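Local coordinates for 4-alpha-glucanotransferase (Streptococcus agalactiae, PDB 6M6T), which belongs to the amylomaltases, enzymes built on a TIM-barrel fold, and holds glycan ligands in two pockets, at residues L77-D87 / V112-E123; L20-Y30 / T69-L77. All coordinates share one frame; numbering follows the deposited sequence.

Contact 1: residues L77-D87 / V112-E123; sequences LTLEGFISKDD and VLEKAVKNFLKE
Phe82 and Ala116 bring the two backbones closest, CA to CA 5.0 Å, where the chain leaving helix 74-78 runs against helix 105-122. A Schellman motif at Gly81 stops the short helix, and its positive phi of 88° suits a residue without a side chain. Phe82 follows at once and carries much of the packing. Its ring is sandwiched, with Glu80 CB toward the rim of one face and Phe120 CB over the centre of the other. The edge of the Phe120 ring is also turned toward that second face in an offset edge-to-face pair, planes 86° apart, while Glu123 OE2 lies at the Phe82 edge, near the ring plane. Small Ala116 lets the loop come close: its CB meets Leu77 CD1 at 3.6 Å and Ile83 CG2 at 3.9 Å. Ile83 uses both branches, CG2 against the helix backbone and CD1 against Val112 CG1. Asn119 ND2 donates to Phe82 O, although the modelled bond is doubtfully short. Farther along, Asp87 OD2 accepts from Ser84 N, tying the carboxylate to the backbone there, and Asp87 OD1 forms a long salt bridge with Lys115 NZ (3.6 Å), the lysine chain bending back to reach it. Helix 182-208 backs the contact: Leu77 touches Gln198, Val117 packs on Val190 and Phe194, and the Phe120 ring meets Tyr193.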
# COMPACT_ATOMS: atom_id res chain seq x y z
N LEU A 77 -6.83 22.50 -2.20
CA LEU A 77 -6.05 23.49 -1.48
C LEU A 77 -6.33 24.90 -1.96
O LEU A 77 -6.29 25.85 -1.16
CB LEU A 77 -4.56 23.19 -1.62
CG LEU A 77 -3.88 22.26 -0.64
CD1 LEU A 77 -2.39 22.56 -0.67
CD2 LEU A 77 -4.46 22.44 0.76
N THR A 78 -6.59 25.06 -3.26
CA THR A 78 -6.99 26.36 -3.79
C THR A 78 -8.35 26.77 -3.24
O THR A 78 -8.51 27.88 -2.73
CB THR A 78 -7.01 26.31 -5.32
OG1 THR A 78 -5.67 26.30 -5.81
CG2 THR A 78 -7.78 27.51 -5.90
N LEU A 79 -9.31 25.85 -3.26
CA LEU A 79 -10.65 26.15 -2.77
C LEU A 79 -10.68 26.50 -1.28
O LEU A 79 -11.74 26.83 -0.74
CB LEU A 79 -11.60 24.98 -3.06
CG LEU A 79 -12.25 24.93 -4.45
CD1 LEU A 79 -11.26 24.73 -5.62
CD2 LEU A 79 -13.36 23.87 -4.49
N GLU A 80 -9.53 26.44 -0.61
CA GLU A 80 -9.40 26.72 0.82
C GLU A 80 -8.87 28.11 1.12
O GLU A 80 -8.88 28.52 2.28
CB GLU A 80 -8.48 25.67 1.49
CG GLU A 80 -9.20 24.41 1.99
CD GLU A 80 -9.95 24.63 3.31
OE1 GLU A 80 -9.31 24.91 4.35
OE2 GLU A 80 -11.20 24.53 3.29
N GLY A 81 -8.39 28.83 0.11
CA GLY A 81 -7.82 30.15 0.31
C GLY A 81 -6.35 30.15 0.62
O GLY A 81 -5.83 31.16 1.09
N PHE A 82 -5.66 29.04 0.35
CA PHE A 82 -4.27 28.80 0.72
C PHE A 82 -3.32 29.03 -0.44
O PHE A 82 -2.32 29.73 -0.30
CB PHE A 82 -4.11 27.37 1.24
CG PHE A 82 -4.77 27.14 2.57
CD1 PHE A 82 -5.10 28.21 3.39
CD2 PHE A 82 -5.05 25.84 3.00
CE1 PHE A 82 -5.70 28.00 4.61
CE2 PHE A 82 -5.65 25.62 4.23
CZ PHE A 82 -5.97 26.70 5.04
N ILE A 83 -3.60 28.42 -1.59
CA ILE A 83 -2.95 28.81 -2.84
C ILE A 83 -4.01 29.35 -3.79
O ILE A 83 -5.21 29.34 -3.47
CB ILE A 83 -2.18 27.63 -3.47
CG1 ILE A 83 -2.92 26.30 -3.26
CG2 ILE A 83 -0.78 27.53 -2.91
CD1 ILE A 83 -2.39 25.16 -4.13
N SER A 84 -3.58 29.84 -4.94
CA SER A 84 -4.39 30.06 -6.13
C SER A 84 -3.91 29.10 -7.21
O SER A 84 -2.97 28.34 -7.01
CB SER A 84 -4.31 31.52 -6.58
OG SER A 84 -3.40 31.68 -7.66
N LYS A 85 -4.56 29.13 -8.38
CA LYS A 85 -4.20 28.20 -9.45
C LYS A 85 -3.27 28.80 -10.50
O LYS A 85 -2.81 28.05 -11.37
CB LYS A 85 -5.47 27.57 -10.10
CG LYS A 85 -6.43 28.43 -10.87
CD LYS A 85 -7.62 27.55 -11.32
CE LYS A 85 -8.13 26.70 -10.17
NZ LYS A 85 -9.38 25.99 -10.55
N ASP A 86 -3.00 30.11 -10.44
CA ASP A 86 -1.85 30.59 -11.22
C ASP A 86 -0.48 30.16 -10.59
O ASP A 86 0.62 30.59 -10.98
CB ASP A 86 -1.92 32.12 -11.39
CG ASP A 86 -2.47 32.55 -12.77
OD1 ASP A 86 -2.36 31.77 -13.75
OD2 ASP A 86 -2.99 33.68 -12.91
N ASP A 87 -0.61 29.27 -9.59
CA ASP A 87 0.51 28.64 -8.91
C ASP A 87 0.81 27.24 -9.44
O ASP A 87 1.94 26.77 -9.32
CB ASP A 87 0.23 28.56 -7.41
CG ASP A 87 0.13 29.94 -6.76
OD1 ASP A 87 0.54 30.94 -7.40
OD2 ASP A 87 -0.35 30.03 -5.61
N VAL A 112 4.92 24.81 -4.48
CA VAL A 112 3.47 24.92 -4.31
C VAL A 112 3.06 24.57 -2.88
O VAL A 112 2.29 25.31 -2.23
CB VAL A 112 2.76 23.99 -5.32
CG1 VAL A 112 1.26 24.18 -5.24
CG2 VAL A 112 3.33 24.18 -6.73
N LEU A 113 3.52 23.41 -2.39
CA LEU A 113 3.20 23.01 -1.02
C LEU A 113 3.75 24.03 -0.02
O LEU A 113 3.10 24.35 0.98
CB LEU A 113 3.75 21.60 -0.74
CG LEU A 113 3.08 20.39 -1.42
CD1 LEU A 113 3.99 19.17 -1.47
CD2 LEU A 113 1.76 20.03 -0.76
N GLU A 114 4.96 24.55 -0.27
CA GLU A 114 5.52 25.54 0.63
C GLU A 114 4.68 26.82 0.64
O GLU A 114 4.45 27.40 1.71
CB GLU A 114 6.97 25.84 0.24
CG GLU A 114 8.00 25.21 1.18
CD GLU A 114 9.27 24.78 0.45
OE1 GLU A 114 9.67 25.43 -0.54
OE2 GLU A 114 9.85 23.75 0.87
N LYS A 115 4.23 27.28 -0.53
CA LYS A 115 3.34 28.44 -0.59
C LYS A 115 2.07 28.19 0.23
O LYS A 115 1.65 29.05 1.03
CB LYS A 115 3.03 28.77 -2.07
CG LYS A 115 2.21 30.04 -2.33
CD LYS A 115 3.02 31.35 -2.31
CE LYS A 115 3.80 31.62 -3.60
NZ LYS A 115 3.02 31.34 -4.85
N ALA A 116 1.48 26.99 0.10
CA ALA A 116 0.26 26.68 0.85
C ALA A 116 0.51 26.61 2.36
O ALA A 116 -0.33 27.04 3.15
CB ALA A 116 -0.34 25.36 0.36
N VAL A 117 1.65 26.06 2.78
CA VAL A 117 1.94 25.97 4.22
C VAL A 117 2.23 27.35 4.81
O VAL A 117 1.78 27.67 5.92
CB VAL A 117 3.10 24.98 4.45
CG1 VAL A 117 3.58 25.03 5.90
CG2 VAL A 117 2.69 23.56 4.06
N LYS A 118 2.95 28.20 4.06
CA LYS A 118 3.17 29.59 4.45
C LYS A 118 1.86 30.35 4.60
O LYS A 118 1.70 31.14 5.54
CB LYS A 118 4.07 30.29 3.41
CG LYS A 118 4.23 31.81 3.58
CD LYS A 118 5.27 32.40 2.58
CE LYS A 118 6.61 32.79 3.26
NZ LYS A 118 7.52 31.62 3.59
N ASN A 119 0.91 30.13 3.67
CA ASN A 119 -0.38 30.81 3.78
C ASN A 119 -1.26 30.21 4.87
O ASN A 119 -2.03 30.94 5.49
CB ASN A 119 -1.13 30.78 2.45
CG ASN A 119 -0.47 31.65 1.40
OD1 ASN A 119 -0.11 32.80 1.67
ND2 ASN A 119 -0.31 31.10 0.19
N PHE A 120 -1.17 28.89 5.10
CA PHE A 120 -1.94 28.30 6.19
C PHE A 120 -1.49 28.83 7.55
O PHE A 120 -2.33 29.05 8.43
CB PHE A 120 -1.84 26.77 6.17
CG PHE A 120 -2.28 26.14 7.48
CD1 PHE A 120 -3.64 25.94 7.74
CD2 PHE A 120 -1.36 25.79 8.46
CE1 PHE A 120 -4.06 25.39 8.94
CE2 PHE A 120 -1.79 25.25 9.66
CZ PHE A 120 -3.14 25.04 9.90
N LEU A 121 -0.18 29.02 7.75
CA LEU A 121 0.27 29.46 9.07
C LEU A 121 -0.17 30.89 9.40
O LEU A 121 -0.39 31.20 10.58
CB LEU A 121 1.78 29.32 9.19
CG LEU A 121 2.30 27.88 9.21
CD1 LEU A 121 3.82 27.91 9.13
CD2 LEU A 121 1.81 27.10 10.44
N LYS A 122 -0.32 31.76 8.39
CA LYS A 122 -0.67 33.17 8.63
C LYS A 122 -2.15 33.37 8.98
O LYS A 122 -2.51 34.44 9.47
CB LYS A 122 -0.31 34.03 7.42
CG LYS A 122 -1.29 33.93 6.26
CD LYS A 122 -0.87 34.73 5.03
CE LYS A 122 0.63 34.78 4.86
NZ LYS A 122 0.97 35.60 3.68
N GLU A 123 -3.01 32.39 8.69
CA GLU A 123 -4.37 32.39 9.22
C GLU A 123 -4.35 32.50 10.74
O GLU A 123 -3.45 31.97 11.40
CB GLU A 123 -5.13 31.11 8.82
CG GLU A 123 -5.20 30.82 7.31
CD GLU A 123 -6.28 31.64 6.60
OE1 GLU A 123 -7.17 32.19 7.29
OE2 GLU A 123 -6.24 31.73 5.34

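Contact 2: residues L20-Y30 / T69-L77; sequences LGIGTFGREAY and THLIDFDLL
Thr24 and Leu71 mark a buried loop-to-loop contact, their CA atoms 4.4 Å apart, in which the connection between strand 6-10 and helix 27-38 is pinned to the segment that leads into helix 74-78. The backbone supplies one clasp: Phe25 N donates to Leu71 O at 3.0 Å, nearly in line with the carbonyl bond. Asp73 supplies the other. Its chi1 of -176° swings the carboxylate away from its own backbone N, and the two oxygens divide the work. OD1 accepts from Thr24 OG1 (2.9 Å), which approaches from above the carboxylate plane, whereas OD2 accepts from Leu76 N (2.8 Å) and so caps the first turn of helix 74-78. An aspartate suits this N-cap, being short and having two acceptors; the helix end probably steadies its negative charge. Gly26, itself the N-cap of helix 27-38, has no side chain, and its CA can rest 3.6 Å from Asp73 CG. Apolar groups fill in around this polar centre. Leu71 CB sits over one face of the Phe25 ring, 4.3 Å from its centroid, and the ring also meets Phe195 and Trp199 of helix 182-208. On the other flank, both branches of Leu20 lie against Phe74, CD1 by its backbone N and CD2 on ring atom CD2 (3.6 Å). Leu76 CD1 lies near the plane of the Tyr30 ring, at its edge. An aspartate that caps helix 74-78 and also grips Thr24, just ahead of helix 27-38, thus helps hold together the loops that follow strands 6-10 and 43-45, neighbouring parallel strands of the TIM barrel; the second loop also carries Ser57, Tyr59 and Gln60 of a glycan pocket.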
# COMPACT_ATOMS: atom_id res chain seq x y z
N LEU A 20 -2.17 16.97 -12.23
CA LEU A 20 -1.01 17.10 -11.32
C LEU A 20 0.03 16.01 -11.55
O LEU A 20 0.99 16.02 -10.80
CB LEU A 20 -1.50 17.05 -9.88
CG LEU A 20 -2.49 18.13 -9.49
CD1 LEU A 20 -2.68 18.18 -7.99
CD2 LEU A 20 -2.04 19.48 -10.00
N GLY A 21 -0.17 15.09 -12.50
CA GLY A 21 0.87 14.08 -12.78
C GLY A 21 0.73 12.85 -11.93
O GLY A 21 1.52 11.95 -12.06
N ILE A 22 -0.28 12.82 -11.10
CA ILE A 22 -0.46 11.71 -10.19
C ILE A 22 -1.81 11.86 -9.51
O ILE A 22 -2.22 12.99 -9.19
CB ILE A 22 0.69 11.65 -9.16
CG1 ILE A 22 0.61 10.34 -8.36
CG2 ILE A 22 0.66 12.88 -8.26
CD1 ILE A 22 1.92 9.65 -8.22
N GLY A 23 -2.51 10.76 -9.29
CA GLY A 23 -3.79 10.82 -8.60
C GLY A 23 -3.67 11.48 -7.24
O GLY A 23 -2.63 11.49 -6.60
N THR A 24 -4.79 12.03 -6.79
CA THR A 24 -4.83 12.90 -5.63
C THR A 24 -6.09 12.60 -4.83
O THR A 24 -7.07 12.07 -5.37
CB THR A 24 -4.87 14.39 -6.05
OG1 THR A 24 -6.24 14.77 -6.37
CG2 THR A 24 -4.00 14.68 -7.27
N PHE A 25 -6.14 13.08 -3.59
CA PHE A 25 -7.41 13.03 -2.87
C PHE A 25 -8.36 14.11 -3.36
O PHE A 25 -9.06 14.76 -2.57
CB PHE A 25 -7.16 13.20 -1.37
CG PHE A 25 -6.29 12.14 -0.75
CD1 PHE A 25 -6.34 10.82 -1.19
CD2 PHE A 25 -5.43 12.46 0.29
CE1 PHE A 25 -5.55 9.86 -0.60
CE2 PHE A 25 -4.63 11.49 0.88
CZ PHE A 25 -4.70 10.19 0.44
N GLY A 26 -8.47 14.26 -4.69
CA GLY A 26 -9.15 15.39 -5.28
C GLY A 26 -10.44 14.97 -5.94
O GLY A 26 -11.04 13.97 -5.57
N ARG A 27 -10.86 15.74 -6.95
CA ARG A 27 -12.19 15.53 -7.49
C ARG A 27 -12.34 14.14 -8.08
O ARG A 27 -13.34 13.46 -7.83
CB ARG A 27 -12.52 16.62 -8.52
CG ARG A 27 -13.91 17.20 -8.26
CD ARG A 27 -14.40 18.11 -9.37
NE ARG A 27 -14.32 19.51 -8.97
CZ ARG A 27 -14.55 20.54 -9.78
NH1 ARG A 27 -14.90 20.33 -11.05
NH2 ARG A 27 -14.45 21.78 -9.33
N GLU A 28 -11.33 13.67 -8.83
CA GLU A 28 -11.48 12.38 -9.49
C GLU A 28 -11.55 11.23 -8.49
O GLU A 28 -12.12 10.19 -8.81
CB GLU A 28 -10.36 12.17 -10.50
CG GLU A 28 -10.72 12.62 -11.92
CD GLU A 28 -10.32 14.07 -12.22
OE1 GLU A 28 -10.20 14.43 -13.42
OE2 GLU A 28 -10.12 14.86 -11.26
N ALA A 29 -11.03 11.40 -7.28
CA ALA A 29 -11.25 10.41 -6.23
C ALA A 29 -12.74 10.29 -5.89
O ALA A 29 -13.27 9.18 -5.74
CB ALA A 29 -10.44 10.76 -4.99
N TYR A 30 -13.41 11.44 -5.72
CA TYR A 30 -14.85 11.45 -5.46
C TYR A 30 -15.63 10.91 -6.65
O TYR A 30 -16.65 10.23 -6.48
CB TYR A 30 -15.32 12.87 -5.10
CG TYR A 30 -14.65 13.46 -3.88
CD1 TYR A 30 -13.47 14.18 -3.99
CD2 TYR A 30 -15.21 13.31 -2.61
CE1 TYR A 30 -12.84 14.72 -2.87
CE2 TYR A 30 -14.60 13.85 -1.49
CZ TYR A 30 -13.41 14.55 -1.62
OH TYR A 30 -12.80 15.08 -0.50
N THR A 69 3.06 12.66 0.62
CA THR A 69 2.59 14.00 0.33
C THR A 69 2.27 14.22 -1.14
O THR A 69 1.62 15.21 -1.47
CB THR A 69 3.62 15.01 0.78
OG1 THR A 69 2.95 16.24 1.04
CG2 THR A 69 4.69 15.21 -0.32
N HIS A 70 2.70 13.32 -2.03
CA HIS A 70 2.38 13.49 -3.44
C HIS A 70 0.89 13.44 -3.72
O HIS A 70 0.44 13.90 -4.76
CB HIS A 70 3.10 12.43 -4.28
CG HIS A 70 4.58 12.59 -4.32
ND1 HIS A 70 5.41 11.70 -4.96
CD2 HIS A 70 5.38 13.55 -3.80
CE1 HIS A 70 6.66 12.10 -4.83
NE2 HIS A 70 6.67 13.22 -4.13
N LEU A 71 0.11 12.88 -2.80
CA LEU A 71 -1.31 12.68 -3.03
C LEU A 71 -2.14 13.86 -2.59
O LEU A 71 -3.36 13.84 -2.79
CB LEU A 71 -1.78 11.40 -2.32
CG LEU A 71 -0.95 10.16 -2.60
CD1 LEU A 71 -1.67 8.90 -2.13
CD2 LEU A 71 -0.63 10.08 -4.08
N ILE A 72 -1.53 14.90 -2.01
CA ILE A 72 -2.28 16.10 -1.66
C ILE A 72 -2.75 16.81 -2.93
O ILE A 72 -2.02 16.90 -3.93
CB ILE A 72 -1.43 17.02 -0.77
CG1 ILE A 72 -1.63 16.62 0.69
CG2 ILE A 72 -1.80 18.48 -0.98
CD1 ILE A 72 -0.74 17.36 1.61
N ASP A 73 -3.99 17.28 -2.92
CA ASP A 73 -4.59 17.86 -4.11
C ASP A 73 -4.44 19.37 -4.08
O ASP A 73 -4.83 20.02 -3.11
CB ASP A 73 -6.08 17.50 -4.23
CG ASP A 73 -6.68 18.01 -5.53
OD1 ASP A 73 -6.15 17.69 -6.62
OD2 ASP A 73 -7.70 18.74 -5.44
N PHE A 74 -3.87 19.91 -5.16
CA PHE A 74 -3.74 21.35 -5.25
C PHE A 74 -5.10 22.04 -5.39
O PHE A 74 -5.27 23.15 -4.88
CB PHE A 74 -2.83 21.71 -6.42
CG PHE A 74 -1.40 21.35 -6.20
CD1 PHE A 74 -0.93 21.08 -4.91
CD2 PHE A 74 -0.51 21.27 -7.25
CE1 PHE A 74 0.38 20.75 -4.69
CE2 PHE A 74 0.81 20.94 -7.04
CZ PHE A 74 1.26 20.68 -5.75
N ASP A 75 -6.07 21.40 -6.05
CA ASP A 75 -7.37 22.05 -6.25
C ASP A 75 -8.12 22.20 -4.94
O ASP A 75 -8.66 23.27 -4.64
CB ASP A 75 -8.20 21.26 -7.27
CG ASP A 75 -7.67 21.36 -8.69
OD1 ASP A 75 -7.23 22.47 -9.09
OD2 ASP A 75 -7.68 20.33 -9.41
N LEU A 76 -8.19 21.13 -4.15
CA LEU A 76 -8.81 21.22 -2.84
C LEU A 76 -8.14 22.30 -1.99
O LEU A 76 -8.80 22.95 -1.17
CB LEU A 76 -8.72 19.86 -2.14
CG LEU A 76 -9.90 18.92 -2.37
CD1 LEU A 76 -9.69 17.63 -1.59
CD2 LEU A 76 -11.21 19.59 -1.98
N LEU A 77 -6.83 22.50 -2.20
CA LEU A 77 -6.05 23.49 -1.48
C LEU A 77 -6.33 24.90 -1.96
O LEU A 77 -6.29 25.85 -1.16
CB LEU A 77 -4.56 23.19 -1.62
CG LEU A 77 -3.88 22.26 -0.64
CD1 LEU A 77 -2.39 22.56 -0.67
CD2 LEU A 77 -4.46 22.44 0.76

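In the fold
From the N terminus, contact 2 forms first, closing a loop of 38 intervening residues that holds most of helix 27-38 and barrel strand 43-45. Contact 1 then closes a shorter loop, of 24 residues, which includes the start of helix 105-122. The two are in series, neither enclosing the other, and meet at Leu77 in helix 74-78. That short helix lies between the 20-30 loop and helix 105-122, which its residues Phe74 and Leu77 both touch. Direct packing joins them as well, with Phe74 CZ 3.5 Å from Val112 CG1. Together they link the first strand-to-helix loop of the barrel to a more peripheral helix, and both touch helix 182-208.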